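Side-chain contacts in heat shock protein STI1 (Saccharomyces cerevisiae, PDB 3UPV), which binds Hsp70 and Hsp90 as an adaptor co-chaperone, this chain being its TPR2B domain holding a C-terminal Hsp70 peptide: residues Ser42-Ala45 with Ala46-Lys50; Pro69-Val72 with Arg73-Ile76; Ala81-Val85 with Lys86-Ser90; Arg99-Asp102 with Ala103-Asn106; Ala111-Ile114 with Asp115-Tyr119. All blocks are in the same frame, centred on the assembly; numbering follows the deposited sequence.

Overall arrangement
The five contacts show how short-range side-chain arrangements recur along successive helices of a TPR array. Contacts 1, 2 and 5 reach the bound Hsp70 peptide, through Asn43 and Lys50, through Arg73, and through Glu113 in turn; contact 3 is a helix corner and contact 4 a helix end of the same array. Contact 2 touches contacts 1, 4 and 5, and contact 5 touches 2, 3 and 4. Contacts 1 and 2 lie about 14 Å apart between centres and meet where Ser42 packs on Phe71. Contact 4, with its centre about 9 Å from that of contact 2, sends Lys101 to the 69-70 loop. Contact 3 lies about 17 Å from contact 2 between centres and touches contact 5 through Ile83.

Contact 1. Residues Ser42-Ala45 with Ala46-Lys50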
loop_
_atom_site.group_PDB
_atom_site.type_symbol
_atom_site.label_atom_id
_atom_site.label_comp_id
_atom_site.label_asym_id
_atom_site.label_seq_id
_atom_site.Cartn_x
_atom_site.Cartn_y
_atom_site.Cartn_z
ATOM N N SER A 42 -3.764 -2.533 3.044
ATOM C CA SER A 42 -2.515 -2.132 2.411
ATOM C C SER A 42 -1.794 -3.381 1.921
ATOM O O SER A 42 -1.235 -3.380 0.816
ATOM C CB SER A 42 -1.640 -1.328 3.375
ATOM O OG SER A 42 -0.339 -1.161 2.814
ATOM N N ASN A 43 -1.783 -4.450 2.752
ATOM C CA ASN A 43 -1.049 -5.655 2.408
ATOM C C ASN A 43 -1.716 -6.343 1.216
ATOM O O ASN A 43 -1.036 -6.715 0.240
ATOM C CB ASN A 43 -0.955 -6.628 3.593
ATOM C CG ASN A 43 0.022 -6.171 4.701
ATOM O OD1 ASN A 43 0.880 -5.279 4.547
ATOM N ND2 ASN A 43 -0.102 -6.849 5.836
ATOM N N ARG A 44 -3.060 -6.457 1.222
ATOM C CA ARG A 44 -3.663 -7.055 0.055
ATOM C C ARG A 44 -3.381 -6.204 -1.184
ATOM O O ARG A 44 -3.088 -6.781 -2.263
ATOM C CB ARG A 44 -5.182 -7.149 0.270
ATOM C CG ARG A 44 -5.828 -7.980 -0.805
ATOM C CD ARG A 44 -7.306 -8.394 -0.544
ATOM N NE ARG A 44 -8.186 -7.259 -0.424
ATOM C CZ ARG A 44 -9.448 -7.347 -0.043
ATOM N NH1 ARG A 44 -9.988 -8.546 0.313
ATOM N NH2 ARG A 44 -10.150 -6.234 0.033
ATOM N N ALA A 45 -3.438 -4.851 -1.057
ATOM C CA ALA A 45 -3.058 -3.991 -2.193
ATOM C C ALA A 45 -1.674 -4.347 -2.737
ATOM O O ALA A 45 -1.408 -4.289 -3.958
ATOM C CB ALA A 45 -3.082 -2.528 -1.814
ATOM N N ALA A 46 -0.756 -4.616 -1.848
ATOM C CA ALA A 46 0.635 -4.880 -2.303
ATOM C C ALA A 46 0.637 -6.089 -3.208
ATOM O O ALA A 46 1.364 -6.137 -4.238
ATOM C CB ALA A 46 1.569 -5.088 -1.087
ATOM N N ALA A 47 -0.127 -7.097 -2.806
ATOM C CA ALA A 47 -0.165 -8.316 -3.598
ATOM C C ALA A 47 -0.947 -8.166 -4.920
ATOM O O ALA A 47 -0.557 -8.691 -5.991
ATOM C CB ALA A 47 -0.691 -9.498 -2.735
ATOM N N LEU A 48 -2.091 -7.495 -4.854
ATOM C CA LEU A 48 -2.870 -7.210 -6.052
ATOM C C LEU A 48 -2.006 -6.368 -7.047
ATOM O O LEU A 48 -2.075 -6.552 -8.228
ATOM C CB LEU A 48 -4.107 -6.427 -5.683
ATOM C CG LEU A 48 -5.199 -7.209 -4.933
ATOM C CD1 LEU A 48 -6.134 -6.213 -4.251
ATOM C CD2 LEU A 48 -6.029 -8.046 -5.918
ATOM N N ALA A 49 -1.210 -5.444 -6.548
ATOM C CA ALA A 49 -0.385 -4.595 -7.419
ATOM C C ALA A 49 0.652 -5.493 -8.143
ATOM O O ALA A 49 0.902 -5.335 -9.342
ATOM C CB ALA A 49 0.339 -3.522 -6.548
ATOM N N LYS A 50 1.177 -6.507 -7.445
ATOM C CA LYS A 50 2.169 -7.379 -8.081
ATOM C C LYS A 50 1.502 -8.161 -9.179
ATOM O O LYS A 50 2.157 -8.601 -10.155
ATOM C CB LYS A 50 2.811 -8.370 -7.097
ATOM C CG LYS A 50 3.805 -7.710 -6.124
ATOM C CD LYS A 50 5.131 -7.425 -6.891
ATOM C CE LYS A 50 6.205 -6.944 -5.927
ATOM N NZ LYS A 50 7.559 -6.683 -6.533
#
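Arg44 and Leu48 lie side by side, one turn apart, on helix 38-50 within TPR repeat 8, and the four residues that lead up to Ala46 show how such a helix divides its work. Ser42 gives its carbonyl to Ala46 N, while its hydroxyl is hydrogen-bonded to Arg77 on helix 72-84. Asn43 accepts Ala47 N at its carbonyl O, and Ala46 CB sits 3.3 Å from that same Asn43 O. The Arg44 side chain starts with CG anti to the backbone N (chi1 -170°), which lays its methylene next to Leu48. It then bends at chi3, and the guanidinium reaches Asp60, with NE in a salt bridge, and Thr28. Arg44 O receives Leu48 N at 2.9 Å in an almost straight bond, 174° at the hydrogen. Ala45 accepts Ala49 N at 2.8 Å through its carbonyl O, and Ala49 CB sits 3.2 Å from that oxygen. Another side of the helix faces the bound peptide: Asn43 ND2 holds its backbone, Ala46 packs on an apolar side chain, and Lys50 NZ pairs with an acidic one. Leu48 CG rests 3.4 Å from Arg44 O, and Leu48 CD1 lies 3.9 Å from Arg44 CG.

Contact 2. Residues Pro69-Val72 with Arg73-Ile76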
loop_
_atom_site.group_PDB
_atom_site.type_symbol
_atom_site.label_atom_id
_atom_site.label_comp_id
_atom_site.label_asym_id
_atom_site.label_seq_id
_atom_site.Cartn_x
_atom_site.Cartn_y
_atom_site.Cartn_z
ATOM N N PRO A 69 -5.295 6.937 9.169
ATOM C CA PRO A 69 -4.734 8.026 8.383
ATOM C C PRO A 69 -3.231 8.263 8.593
ATOM O O PRO A 69 -2.633 8.976 7.829
ATOM C CB PRO A 69 -5.546 9.226 8.859
ATOM C CG PRO A 69 -6.137 8.834 10.151
ATOM C CD PRO A 69 -6.420 7.384 10.000
ATOM N N ASN A 70 -2.632 7.688 9.636
ATOM C CA ASN A 70 -1.192 7.836 9.838
ATOM C C ASN A 70 -0.343 6.741 9.203
ATOM O O ASN A 70 0.890 6.722 9.336
ATOM C CB ASN A 70 -0.932 8.035 11.305
ATOM C CG ASN A 70 -1.724 9.214 11.816
ATOM O OD1 ASN A 70 -1.719 10.271 11.167
ATOM N ND2 ASN A 70 -2.467 9.033 12.904
ATOM N N PHE A 71 -1.024 5.858 8.485
ATOM C CA PHE A 71 -0.364 4.764 7.804
ATOM C C PHE A 71 0.248 5.282 6.481
ATOM O O PHE A 71 -0.369 5.192 5.388
ATOM C CB PHE A 71 -1.434 3.691 7.569
ATOM C CG PHE A 71 -0.919 2.367 7.130
ATOM C CD1 PHE A 71 0.431 1.991 7.292
ATOM C CD2 PHE A 71 -1.804 1.477 6.561
ATOM C CE1 PHE A 71 0.854 0.731 6.839
ATOM C CE2 PHE A 71 -1.393 0.221 6.144
ATOM C CZ PHE A 71 -0.064 -0.148 6.279
ATOM N N VAL A 72 1.479 5.802 6.587
ATOM C CA VAL A 72 2.145 6.441 5.452
ATOM C C VAL A 72 2.266 5.481 4.224
ATOM O O VAL A 72 2.198 5.895 3.057
ATOM C CB VAL A 72 3.592 6.884 5.919
ATOM C CG1 VAL A 72 4.425 7.408 4.759
ATOM C CG2 VAL A 72 3.569 7.861 7.117
ATOM N N ARG A 73 2.512 4.193 4.504
ATOM C CA ARG A 73 2.763 3.206 3.431
ATOM C C ARG A 73 1.601 3.133 2.484
ATOM O O ARG A 73 1.773 2.953 1.286
ATOM C CB ARG A 73 3.001 1.832 4.018
ATOM C CG ARG A 73 3.376 0.835 2.912
ATOM C CD ARG A 73 4.817 0.356 3.211
ATOM N NE ARG A 73 4.866 -0.642 4.256
ATOM C CZ ARG A 73 5.979 -1.055 4.898
ATOM N NH1 ARG A 73 7.161 -0.520 4.641
ATOM N NH2 ARG A 73 5.906 -2.012 5.822
ATOM N N ALA A 74 0.390 3.263 3.024
ATOM C CA ALA A 74 -0.823 3.188 2.182
ATOM C C ALA A 74 -0.828 4.318 1.149
ATOM O O ALA A 74 -1.224 4.130 0.011
ATOM C CB ALA A 74 -2.006 3.241 3.022
ATOM N N TYR A 75 -0.387 5.489 1.572
ATOM C CA TYR A 75 -0.325 6.620 0.644
ATOM C C TYR A 75 0.724 6.390 -0.439
ATOM O O TYR A 75 0.420 6.617 -1.676
ATOM C CB TYR A 75 -0.029 7.925 1.351
ATOM C CG TYR A 75 -1.004 8.384 2.416
ATOM C CD1 TYR A 75 -2.121 9.178 2.102
ATOM C CD2 TYR A 75 -0.803 8.054 3.757
ATOM C CE1 TYR A 75 -2.999 9.609 3.121
ATOM C CE2 TYR A 75 -1.709 8.431 4.740
ATOM C CZ TYR A 75 -2.763 9.234 4.443
ATOM O OH TYR A 75 -3.564 9.655 5.504
ATOM N N ILE A 76 1.901 5.884 -0.033
ATOM C CA ILE A 76 2.938 5.665 -0.997
ATOM C C ILE A 76 2.517 4.561 -1.986
ATOM O O ILE A 76 2.604 4.689 -3.240
ATOM C CB ILE A 76 4.264 5.325 -0.357
ATOM C CG1 ILE A 76 4.731 6.520 0.457
ATOM C CG2 ILE A 76 5.269 4.931 -1.484
ATOM C CD1 ILE A 76 5.898 6.221 1.352
#
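Tyr75 reaches back from the start of helix 72-84 to Pro69, tying the loop that ends TPR repeat 8 to the helix that carries the chain into repeat 9. Its OH donates to Pro69 O at 2.6 Å, in the carbonyl plane and on a lone pair. Seen from the ring, that oxygen lies at the edge; it also accepts Lys101 NZ. Replacing Tyr75 with a phenylalanine removes the hydroxyl, which would probably cost Pro69 O its bond from the ring and leave the loop less firmly held to the helix. The tight side is apolar, with Val72, Ala74 and Ile76 all buried: Val72 and Ile76 run alongside each other, while Phe71 CD2 lies 4.0 Å from Ala74 CB. Phe71, the centre of an inverse gamma turn, has CG anti to its N (chi1 -168°), which carries the ring to Arg73, whose CB is 3.7 Å from Phe71 CE1. A second side faces the bound peptide, where Arg73, bent at chi2 and chi3, pairs its NE with an acidic side chain. The solvent side belongs to the exposed ring of Pro69, in contrast to the buried pair in which Val72 CG1 meets Ile76 CD1 at 3.9 Å.

Contact 3. Residues Ala81-Val85 with Lys86-Ser90; sequences AQIAV and KEYAS
Gln82 and Glu87 meet where helix 72-84 ends in a Schellman motif and the chain turns into helix 88-106, within TPR repeat 9. Glu87 N donates to Gln82 O at 2.9 Å, and Lys86 N donates to Ile83 O from above the carbonyl plane; Lys86, the C-prime residue, has the positive phi (62°) of this helix ending. From its CB, Gln82 can be followed outward. CB lies 3.8 Å from Glu87 O. CG is the link of an extended chain that carries CD to Ser90 CB at 4.0 Å. At the tip OE1 approaches the same Ser90 CB at 3.5 Å. NE2 comes within 3.6 Å of Ser90 O and is hydrogen-bonded to Thr94 on helix 88-106, so the amide spans the corner between the helices. Beside the turn the aliphatic parts of Val85 and Glu87 cross at a slant, with Val85 CG2 3.8 Å from Glu87 CG; Val85 also packs against helix 54-67. Tyr88 swings back, its CE1 4.3 Å from Ile83 CG2 and its OH hydrogen-bonded to Gln124; Lys86 CA sits over one face of the ring, offset toward its edge. The chemistry implies a corner held by both backbone and side-chain bonds: two N-H groups close the first helix, and the Gln82 amide ties it to the next one.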
loop_
_atom_site.group_PDB
_atom_site.type_symbol
_atom_site.label_atom_id
_atom_site.label_comp_id
_atom_site.label_asym_id
_atom_site.label_seq_id
_atom_site.Cartn_x
_atom_site.Cartn_y
_atom_site.Cartn_z
ATOM N N ALA A 81 0.468 2.844 -7.481
ATOM C CA ALA A 81 -0.582 2.273 -8.315
ATOM C C ALA A 81 -1.177 3.313 -9.222
ATOM O O ALA A 81 -1.486 3.035 -10.417
ATOM C CB ALA A 81 -1.661 1.573 -7.481
ATOM N N GLN A 82 -1.324 4.522 -8.722
ATOM C CA GLN A 82 -1.881 5.599 -9.594
ATOM C C GLN A 82 -0.916 5.907 -10.774
ATOM O O GLN A 82 -1.338 6.060 -11.941
ATOM C CB GLN A 82 -2.214 6.873 -8.808
ATOM C CG GLN A 82 -3.470 6.662 -7.926
ATOM C CD GLN A 82 -3.782 7.839 -7.000
ATOM O OE1 GLN A 82 -4.908 8.308 -6.941
ATOM N NE2 GLN A 82 -2.786 8.378 -6.377
ATOM N N ILE A 83 0.389 5.887 -10.518
ATOM C CA ILE A 83 1.299 6.058 -11.596
ATOM C C ILE A 83 1.134 4.902 -12.612
ATOM O O ILE A 83 1.185 5.118 -13.823
ATOM C CB ILE A 83 2.711 6.111 -11.044
ATOM C CG1 ILE A 83 2.898 7.476 -10.346
ATOM C CG2 ILE A 83 3.847 5.943 -12.097
ATOM C CD1 ILE A 83 4.115 7.561 -9.544
ATOM N N ALA A 84 0.897 3.687 -12.107
ATOM C CA ALA A 84 0.811 2.563 -13.006
ATOM C C ALA A 84 -0.331 2.679 -13.965
ATOM O O ALA A 84 -0.221 2.180 -15.101
ATOM C CB ALA A 84 0.756 1.250 -12.238
ATOM N N VAL A 85 -1.410 3.298 -13.504
ATOM C CA VAL A 85 -2.611 3.511 -14.329
ATOM C C VAL A 85 -2.691 4.916 -14.945
ATOM O O VAL A 85 -3.715 5.318 -15.511
ATOM C CB VAL A 85 -3.934 3.166 -13.571
ATOM C CG1 VAL A 85 -4.028 1.680 -13.257
ATOM C CG2 VAL A 85 -4.080 4.019 -12.333
ATOM N N LYS A 86 -1.566 5.626 -14.941
ATOM C CA LYS A 86 -1.431 6.970 -15.620
ATOM C C LYS A 86 -2.366 8.029 -15.044
ATOM O O LYS A 86 -2.743 9.017 -15.699
ATOM C CB LYS A 86 -1.751 6.847 -17.097
ATOM C CG LYS A 86 -0.919 5.849 -17.800
ATOM C CD LYS A 86 -1.187 6.031 -19.280
ATOM C CE LYS A 86 -0.687 4.890 -20.036
ATOM N NZ LYS A 86 0.760 4.770 -19.718
ATOM N N GLU A 87 -2.720 7.838 -13.782
ATOM C CA GLU A 87 -3.404 8.891 -13.043
ATOM C C GLU A 87 -2.307 9.741 -12.386
ATOM O O GLU A 87 -2.185 9.858 -11.151
ATOM C CB GLU A 87 -4.375 8.279 -12.049
ATOM C CG GLU A 87 -5.559 7.533 -12.696
ATOM C CD GLU A 87 -6.611 8.472 -13.306
ATOM O OE1 GLU A 87 -6.520 9.718 -13.148
ATOM O OE2 GLU A 87 -7.572 7.963 -13.917
ATOM N N TYR A 88 -1.543 10.405 -13.226
ATOM C CA TYR A 88 -0.459 11.260 -12.745
ATOM C C TYR A 88 -0.824 12.425 -11.843
ATOM O O TYR A 88 -0.152 12.652 -10.808
ATOM C CB TYR A 88 0.388 11.724 -13.924
ATOM C CG TYR A 88 0.892 10.588 -14.800
ATOM C CD1 TYR A 88 1.752 9.595 -14.302
ATOM C CD2 TYR A 88 0.456 10.480 -16.144
ATOM C CE1 TYR A 88 2.205 8.537 -15.140
ATOM C CE2 TYR A 88 0.934 9.445 -16.989
ATOM C CZ TYR A 88 1.818 8.498 -16.468
ATOM O OH TYR A 88 2.256 7.500 -17.270
ATOM N N ALA A 89 -1.825 13.195 -12.238
ATOM C CA ALA A 89 -2.233 14.362 -11.430
ATOM C C ALA A 89 -2.644 13.880 -10.052
ATOM O O ALA A 89 -2.333 14.501 -9.038
ATOM C CB ALA A 89 -3.352 15.113 -12.088
ATOM N N SER A 90 -3.385 12.782 -10.017
ATOM C CA SER A 90 -3.856 12.282 -8.734
ATOM C C SER A 90 -2.709 11.786 -7.921
ATOM O O SER A 90 -2.699 11.968 -6.700
ATOM C CB SER A 90 -4.932 11.204 -8.887
ATOM O OG SER A 90 -6.090 11.802 -9.488
#

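Contact 4. Residues Arg99-Asp102 with Ala103-Asn106; sequences RTKD and AEVN
Asp102 has its carboxylate carbon anti to the backbone N (chi1 179°), which directs the group along helix 88-106 to Asn106. The two side chains cross at about a right angle, their carboxylate and amide planes 81° apart, and Asp102 OD2 stands 3.4 Å from Asn106 CB. That oxygen accepts the backbone N-H of Ser110, so the carboxylate joins the last turn of the helix to the chain leading into helix 111-124. An alanine here removes the carboxylate, which would probably leave Ser110 N without its acceptor and the link between the two helices less firmly set.

On the outer face Thr100 and Glu104 run alongside each other, the methyl CG2 of Thr100 coming within 3.2 Å of Glu104 OE1. Lys101 slants across the same glutamate, its CE 3.4 Å from Glu104 OE2. Bends at chi2 and chi4 then turn NZ to the 69-70 loop, leaving 4.6 Å between Lys101 NZ and Glu104 OE2. The opposite charges may still attract weakly. Beneath the side chains the helix is regular, with Val105 N donating to Lys101 O at 2.8 Å, though the last bond, Asn106 N to Asp102 O, is weak.

Helix 88-106 packs on both helix 72-84 and helix 111-124, which also touch each other: Val105 and Asn106 rest on Val72 and Lys101 on Tyr75 of the former, while Arg99 and Asp102 touch Ile114 of the latter.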
loop_
_atom_site.group_PDB
_atom_site.type_symbol
_atom_site.label_atom_id
_atom_site.label_comp_id
_atom_site.label_asym_id
_atom_site.label_seq_id
_atom_site.Cartn_x
_atom_site.Cartn_y
_atom_site.Cartn_z
ATOM N N ARG A 99 4.035 12.912 1.655
ATOM C CA ARG A 99 5.263 13.572 2.145
ATOM C C ARG A 99 5.038 14.218 3.506
ATOM O O ARG A 99 5.897 14.182 4.396
ATOM C CB ARG A 99 5.727 14.636 1.137
ATOM C CG ARG A 99 7.111 15.274 1.488
ATOM C CD ARG A 99 7.446 16.447 0.548
ATOM N NE ARG A 99 7.086 16.125 -0.855
ATOM C CZ ARG A 99 5.986 16.594 -1.472
ATOM N NH1 ARG A 99 5.713 16.257 -2.727
ATOM N NH2 ARG A 99 5.158 17.419 -0.823
ATOM N N THR A 100 3.883 14.841 3.638
ATOM C CA THR A 100 3.462 15.514 4.896
ATOM C C THR A 100 3.343 14.536 6.055
ATOM O O THR A 100 3.923 14.754 7.097
ATOM C CB THR A 100 2.109 16.152 4.639
ATOM O OG1 THR A 100 2.287 17.257 3.736
ATOM C CG2 THR A 100 1.388 16.601 5.983
ATOM N N LYS A 101 2.581 13.456 5.839
ATOM C CA LYS A 101 2.445 12.358 6.809
ATOM C C LYS A 101 3.792 11.736 7.124
ATOM O O LYS A 101 4.062 11.442 8.267
ATOM C CB LYS A 101 1.440 11.297 6.330
ATOM C CG LYS A 101 -0.015 11.735 6.521
ATOM C CD LYS A 101 -0.375 11.813 7.998
ATOM C CE LYS A 101 -1.607 12.696 8.262
ATOM N NZ LYS A 101 -2.800 11.894 8.604
ATOM N N ASP A 102 4.651 11.572 6.114
ATOM C CA ASP A 102 5.942 10.949 6.343
ATOM C C ASP A 102 6.784 11.767 7.326
ATOM O O ASP A 102 7.355 11.212 8.270
ATOM C CB ASP A 102 6.684 10.708 5.033
ATOM C CG ASP A 102 8.033 10.084 5.236
ATOM O OD1 ASP A 102 9.065 10.774 4.959
ATOM O OD2 ASP A 102 8.050 8.887 5.671
ATOM N N ALA A 103 6.849 13.075 7.095
ATOM C CA ALA A 103 7.448 13.988 8.071
ATOM C C ALA A 103 6.837 13.915 9.484
ATOM O O ALA A 103 7.581 13.785 10.461
ATOM C CB ALA A 103 7.437 15.422 7.537
ATOM N N GLU A 104 5.496 13.983 9.582
ATOM C CA GLU A 104 4.793 13.923 10.856
ATOM C C GLU A 104 5.010 12.632 11.644
ATOM O O GLU A 104 5.397 12.644 12.857
ATOM C CB GLU A 104 3.295 14.071 10.581
ATOM C CG GLU A 104 2.959 15.499 10.185
ATOM C CD GLU A 104 1.543 15.678 9.634
ATOM O OE1 GLU A 104 1.243 16.795 9.203
ATOM O OE2 GLU A 104 0.745 14.724 9.615
ATOM N N VAL A 105 4.751 11.507 10.978
ATOM C CA VAL A 105 4.781 10.238 11.701
ATOM C C VAL A 105 6.121 9.517 11.627
ATOM O O VAL A 105 6.557 8.963 12.660
ATOM C CB VAL A 105 3.493 9.275 11.461
ATOM C CG1 VAL A 105 2.520 9.728 10.340
ATOM C CG2 VAL A 105 3.883 7.790 11.426
ATOM N N ASN A 106 6.774 9.521 10.445
ATOM C CA ASN A 106 8.081 8.840 10.268
ATOM C C ASN A 106 9.315 9.752 10.349
ATOM O O ASN A 106 10.477 9.301 10.135
ATOM C CB ASN A 106 8.181 8.094 8.925
ATOM C CG ASN A 106 7.172 6.982 8.778
ATOM O OD1 ASN A 106 6.863 6.545 7.643
ATOM N ND2 ASN A 106 6.643 6.524 9.879
#

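Contact 5. Residues Ala111-Ile114 with Asp115-Tyr119; sequences AREI and DQLYY
Ala111 begins a regular run of i to i+4 bonds along helix 111-124, the helix that follows TPR repeat 9, its carbonyl O receiving Asp115 N at 2.9 Å. Arg112 O takes Gln116 N, Glu113 O takes Leu117 N, and Ile114 O takes Tyr118 N in the same way. Glu113 O also receives a second, weak bond from Gln116 N.

The side chains decorate this frame in different ways. Glu113 is extended, with CG anti to the backbone N (chi1 174°), and the straight chain carries OE2 to a polar side chain of the bound peptide, to which it is hydrogen-bonded. Leu117 starts alongside Glu113, pointing the same way, and its CD1 lies 4.0 Å from Glu113 CG. Gln116 crosses Glu113 at a slant, its CG held between the backbone N and the carbonyl carbon (chi1 65°). This brings Gln116 CG within 3.3 Å of Glu113 O. The chain then bends at chi2, and Gln116 NE2 comes to 3.5 Å from the same Glu113 O. The amide and carboxylate planes differ by only 21°. Among the neighbouring helices, Leu117 packs on Ile76, Thr80 and Leu95, Ile114 meets Ile76, and Tyr118 leads away to Leu92, Asp96 and Arg99.

Asp115 is exposed, with a long, weak ion pair from its OD1 to Arg99 NE. One water bridges the first turn, donating to Ala111 O at 3.2 Å and to Asp115 OD1 at 2.6 Å.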
loop_
_atom_site.group_PDB
_atom_site.type_symbol
_atom_site.label_atom_id
_atom_site.label_comp_id
_atom_site.label_asym_id
_atom_site.label_seq_id
_atom_site.Cartn_x
_atom_site.Cartn_y
_atom_site.Cartn_z
ATOM N N ALA A 111 11.205 9.861 2.706
ATOM C CA ALA A 111 11.319 11.031 1.831
ATOM C C ALA A 111 11.903 10.722 0.493
ATOM O O ALA A 111 11.416 11.264 -0.499
ATOM C CB ALA A 111 12.177 12.137 2.471
ATOM N N ARG A 112 12.996 9.912 0.475
ATOM C CA ARG A 112 13.644 9.616 -0.791
ATOM C C ARG A 112 12.695 8.907 -1.736
ATOM O O ARG A 112 12.629 9.275 -2.921
ATOM C CB ARG A 112 14.971 8.829 -0.602
ATOM C CG ARG A 112 16.059 9.736 -0.104
ATOM C CD ARG A 112 17.337 8.908 -0.038
ATOM N NE ARG A 112 18.409 9.601 0.675
ATOM C CZ ARG A 112 18.657 9.444 1.974
ATOM N NH1 ARG A 112 19.657 10.114 2.554
ATOM N NH2 ARG A 112 17.893 8.614 2.702
ATOM N N GLU A 113 11.934 7.939 -1.210
ATOM C CA GLU A 113 11.060 7.179 -2.087
ATOM C C GLU A 113 9.944 8.079 -2.628
ATOM O O GLU A 113 9.639 8.084 -3.829
ATOM C CB GLU A 113 10.467 5.989 -1.353
ATOM C CG GLU A 113 9.410 5.273 -2.271
ATOM C CD GLU A 113 8.837 3.965 -1.740
ATOM O OE1 GLU A 113 8.290 3.183 -2.610
ATOM O OE2 GLU A 113 8.905 3.748 -0.516
ATOM N N ILE A 114 9.427 8.949 -1.777
ATOM C CA ILE A 114 8.311 9.772 -2.179
ATOM C C ILE A 114 8.778 10.765 -3.221
ATOM O O ILE A 114 8.058 10.999 -4.210
ATOM C CB ILE A 114 7.730 10.512 -0.982
ATOM C CG1 ILE A 114 7.043 9.476 -0.029
ATOM C CG2 ILE A 114 6.779 11.610 -1.467
ATOM C CD1 ILE A 114 6.573 10.025 1.336
ATOM N N ASP A 115 9.976 11.320 -3.035
ATOM C CA ASP A 115 10.525 12.318 -3.982
ATOM C C ASP A 115 10.782 11.681 -5.376
ATOM O O ASP A 115 10.532 12.284 -6.425
ATOM C CB ASP A 115 11.832 12.955 -3.462
ATOM C CG ASP A 115 11.600 14.005 -2.340
ATOM O OD1 ASP A 115 10.433 14.472 -2.157
ATOM O OD2 ASP A 115 12.585 14.348 -1.636
ATOM N N GLN A 116 11.190 10.443 -5.425
ATOM C CA GLN A 116 11.425 9.860 -6.740
ATOM C C GLN A 116 10.119 9.461 -7.453
ATOM O O GLN A 116 10.050 9.532 -8.691
ATOM C CB GLN A 116 12.460 8.735 -6.725
ATOM C CG GLN A 116 12.070 7.483 -5.927
ATOM C CD GLN A 116 11.406 6.432 -6.762
ATOM O OE1 GLN A 116 11.614 6.349 -7.949
ATOM N NE2 GLN A 116 10.598 5.592 -6.124
ATOM N N LEU A 117 9.111 9.084 -6.659
ATOM C CA LEU A 117 7.760 8.866 -7.220
ATOM C C LEU A 117 7.227 10.167 -7.750
ATOM O O LEU A 117 6.672 10.184 -8.852
ATOM C CB LEU A 117 6.779 8.258 -6.193
ATOM C CG LEU A 117 7.197 6.846 -5.809
ATOM C CD1 LEU A 117 6.373 6.361 -4.658
ATOM C CD2 LEU A 117 7.251 5.808 -7.008
ATOM N N TYR A 118 7.441 11.253 -7.012
ATOM C CA TYR A 118 6.944 12.546 -7.425
ATOM C C TYR A 118 7.564 12.974 -8.755
ATOM O O TYR A 118 6.828 13.475 -9.660
ATOM C CB TYR A 118 7.289 13.621 -6.409
ATOM C CG TYR A 118 6.453 14.875 -6.656
ATOM C CD1 TYR A 118 5.229 15.045 -6.027
ATOM C CD2 TYR A 118 6.902 15.874 -7.566
ATOM C CE1 TYR A 118 4.470 16.186 -6.251
ATOM C CE2 TYR A 118 6.201 16.998 -7.757
ATOM C CZ TYR A 118 4.960 17.145 -7.110
ATOM O OH TYR A 118 4.186 18.254 -7.339
ATOM N N TYR A 119 8.871 12.777 -8.851
ATOM C CA TYR A 119 9.628 13.158 -10.045
ATOM C C TYR A 119 9.100 12.352 -11.242
ATOM O O TYR A 119 8.948 12.893 -12.326
ATOM C CB TYR A 119 11.116 12.884 -9.887
ATOM C CG TYR A 119 11.842 13.389 -11.101
ATOM C CD1 TYR A 119 11.848 14.776 -11.395
ATOM C CD2 TYR A 119 12.450 12.509 -12.006
ATOM C CE1 TYR A 119 12.481 15.273 -12.574
ATOM C CE2 TYR A 119 13.073 12.985 -13.173
ATOM C CZ TYR A 119 13.083 14.353 -13.444
ATOM O OH TYR A 119 13.689 14.827 -14.576
HETATM O O HOH W 1 9.513 13.696 0.162
#